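Local coordinates for NmrA family protein (Shigella flexneri 2a, PDB 3QVO) that is of unknown function but probably binds NAD(P) through a Rossmann fold, as other members of the NmrA family do, at residues 23-28 with 87-92. Residues are numbered along the deposited sequence; the frame is centred on the assembly and turned at random.
Sequences MKNVLI and QGQDIV. With MNB (5-mercapto-2-nitro-benzoic acid), chain B.
L27 and V92 pair as neighbours at the start of two adjacent interior strands of the Rossmann-type sheet, 24-29 and 91-95, which run parallel. This buried part, with V26 and I91, is held by the backbone. L27 N donates to I91 O at 2.9 Å, and V26 CA sends a weaker CA-H...O contact to the same oxygen. M86 of helix 79-86 covers the L27 and V92 side chains. L27 packs more closely on Q89, which folds back at chi2 (-67°) and lays CD alongside L27 CB at 3.8 Å. Q89 NE2 is held by A85 O and T52 OG1.

The contact opens toward M23, G88 and D90. N25 O accepts from D90 N at 2.8 Å and from I91 N at 3.1 Å. N25 N donates to the anti lone pair of D90 OD2 at 2.9 Å. N25 ND2 reaches G88 O almost straight (177°), from above the carbonyl plane. A water lies within hydrogen-bonding distance of D90 OD2 and M23 O. Exposed Q87 lines the 5-mercapto-2-nitro-benzoic acid pocket, its CA 3.6 Å from S5. Two backbone-to-backbone bonds and two that each use one side chain thus gather on N25, tying the loop after helix 79-86 to the strand where the parallel pairing begins.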
loop_
_atom_site.group_PDB
_atom_site.type_symbol
_atom_site.label_atom_id
_atom_site.label_comp_id
_atom_site.label_asym_id
_atom_site.label_seq_id
_atom_site.Cartn_x
_atom_site.Cartn_y
_atom_site.Cartn_z
HETATM N N MSE A 23 20.441 -5.911 -4.652
HETATM C CA MSE A 23 19.098 -5.896 -5.154
HETATM C C MSE A 23 18.202 -5.432 -4.011
HETATM O O MSE A 23 18.480 -5.720 -2.844
HETATM C CB MSE A 23 18.660 -7.304 -5.597
HETATM C CG MSE A 23 17.673 -7.234 -6.777
HETATM SE SE MSE A 23 18.674 -7.078 -8.422
HETATM C CE MSE A 23 19.623 -8.757 -8.223
ATOM N N LYS A 24 17.146 -4.712 -4.367
ATOM C CA LYS A 24 16.173 -4.249 -3.452
ATOM C C LYS A 24 14.946 -5.132 -3.662
ATOM O O LYS A 24 14.392 -5.147 -4.777
ATOM C CB LYS A 24 15.866 -2.800 -3.776
ATOM C CG LYS A 24 14.833 -2.186 -2.857
ATOM C CD LYS A 24 14.552 -0.708 -3.220
ATOM C CE LYS A 24 15.593 0.249 -2.610
ATOM N NZ LYS A 24 15.457 1.679 -3.136
ATOM N N ASN A 25 14.540 -5.871 -2.612
ATOM C CA ASN A 25 13.471 -6.860 -2.705
ATOM C C ASN A 25 12.171 -6.274 -2.190
ATOM O O ASN A 25 12.053 -6.006 -1.002
ATOM C CB ASN A 25 13.849 -8.096 -1.895
ATOM C CG ASN A 25 14.972 -8.926 -2.557
ATOM O OD1 ASN A 25 15.247 -8.755 -3.710
ATOM N ND2 ASN A 25 15.559 -9.867 -1.825
ATOM N N VAL A 26 11.203 -6.077 -3.076
ATOM C CA VAL A 26 9.946 -5.478 -2.735
ATOM C C VAL A 26 8.840 -6.524 -2.839
ATOM O O VAL A 26 8.747 -7.217 -3.862
ATOM C CB VAL A 26 9.641 -4.323 -3.672
ATOM C CG1 VAL A 26 8.300 -3.772 -3.385
ATOM C CG2 VAL A 26 10.695 -3.253 -3.531
ATOM N N LEU A 27 8.050 -6.683 -1.762
ATOM C CA LEU A 27 6.909 -7.602 -1.768
ATOM C C LEU A 27 5.628 -6.809 -1.887
ATOM O O LEU A 27 5.383 -5.925 -1.074
ATOM C CB LEU A 27 6.899 -8.429 -0.493
ATOM C CG LEU A 27 5.726 -9.358 -0.247
ATOM C CD1 LEU A 27 5.590 -10.438 -1.331
ATOM C CD2 LEU A 27 5.845 -9.900 1.153
ATOM N N ILE A 28 4.837 -7.102 -2.919
ATOM C CA ILE A 28 3.605 -6.411 -3.164
ATOM C C ILE A 28 2.487 -7.367 -2.772
ATOM O O ILE A 28 2.262 -8.392 -3.446
ATOM C CB ILE A 28 3.511 -5.966 -4.643
ATOM C CG1 ILE A 28 4.675 -5.000 -4.945
ATOM C CG2 ILE A 28 2.168 -5.293 -4.923
ATOM C CD1 ILE A 28 4.730 -4.454 -6.309
ATOM N N GLN A 87 10.259 -14.028 3.206
ATOM C CA GLN A 87 11.696 -14.288 3.462
ATOM C C GLN A 87 12.623 -13.492 2.545
ATOM O O GLN A 87 12.426 -13.515 1.344
ATOM C CB GLN A 87 12.016 -15.777 3.292
ATOM C CG GLN A 87 13.467 -16.144 3.741
ATOM C CD GLN A 87 13.609 -17.647 4.081
ATOM O OE1 GLN A 87 12.802 -18.498 3.637
ATOM N NE2 GLN A 87 14.630 -17.980 4.882
ATOM N N GLY A 88 13.610 -12.781 3.108
ATOM C CA GLY A 88 14.578 -12.067 2.295
ATOM C C GLY A 88 14.135 -10.716 1.739
ATOM O O GLY A 88 14.887 -10.115 0.986
ATOM N N GLN A 89 12.940 -10.229 2.099
ATOM C CA GLN A 89 12.413 -8.987 1.548
ATOM C C GLN A 89 12.940 -7.767 2.277
ATOM O O GLN A 89 13.253 -7.823 3.440
ATOM C CB GLN A 89 10.888 -8.949 1.600
ATOM C CG GLN A 89 10.174 -10.098 0.883
ATOM C CD GLN A 89 10.340 -10.079 -0.619
ATOM O OE1 GLN A 89 10.841 -9.107 -1.179
ATOM N NE2 GLN A 89 9.850 -11.126 -1.290
ATOM N N ASP A 90 12.986 -6.650 1.590
ATOM C CA ASP A 90 13.435 -5.392 2.184
ATOM C C ASP A 90 12.273 -4.441 2.435
ATOM O O ASP A 90 12.321 -3.677 3.366
ATOM C CB ASP A 90 14.465 -4.741 1.260
ATOM C CG ASP A 90 15.638 -5.650 1.032
ATOM O OD1 ASP A 90 16.209 -6.073 2.053
ATOM O OD2 ASP A 90 15.950 -6.030 -0.132
ATOM N N ILE A 91 11.257 -4.461 1.586
ATOM C CA ILE A 91 10.204 -3.459 1.642
ATOM C C ILE A 91 8.918 -4.145 1.287
ATOM O O ILE A 91 8.859 -4.869 0.303
ATOM C CB ILE A 91 10.418 -2.319 0.651
ATOM C CG1 ILE A 91 11.622 -1.460 1.028
ATOM C CG2 ILE A 91 9.243 -1.393 0.630
ATOM C CD1 ILE A 91 12.082 -0.527 -0.103
ATOM N N VAL A 92 7.907 -3.949 2.133
ATOM C CA VAL A 92 6.580 -4.512 1.928
ATOM C C VAL A 92 5.657 -3.388 1.576
ATOM O O VAL A 92 5.643 -2.352 2.243
ATOM C CB VAL A 92 6.061 -5.218 3.204
ATOM C CG1 VAL A 92 4.621 -5.720 3.006
ATOM C CG2 VAL A 92 6.978 -6.367 3.565
HETATM C C6 MNB B . 12.318 -17.288 8.278
HETATM C C1 MNB B . 12.405 -18.322 9.180
HETATM C C2 MNB B . 11.277 -18.733 9.913
HETATM C C3 MNB B . 10.029 -18.081 9.740
HETATM C C4 MNB B . 9.959 -17.040 8.829
HETATM C C5 MNB B . 11.101 -16.658 8.108
HETATM S S5 MNB B . 11.031 -15.366 6.878
HETATM C C10 MNB B . 13.797 -18.962 9.299
HETATM O O12 MNB B . 14.706 -18.308 9.937
HETATM O O11 MNB B . 13.896 -20.070 8.691
HETATM N N7 MNB B . 11.347 -19.755 10.795
HETATM O O9 MNB B . 10.162 -20.241 11.446
HETATM O O8 MNB B . 12.528 -20.379 11.050
HETATM O O HOH W 1 18.140 -7.503 -0.195
#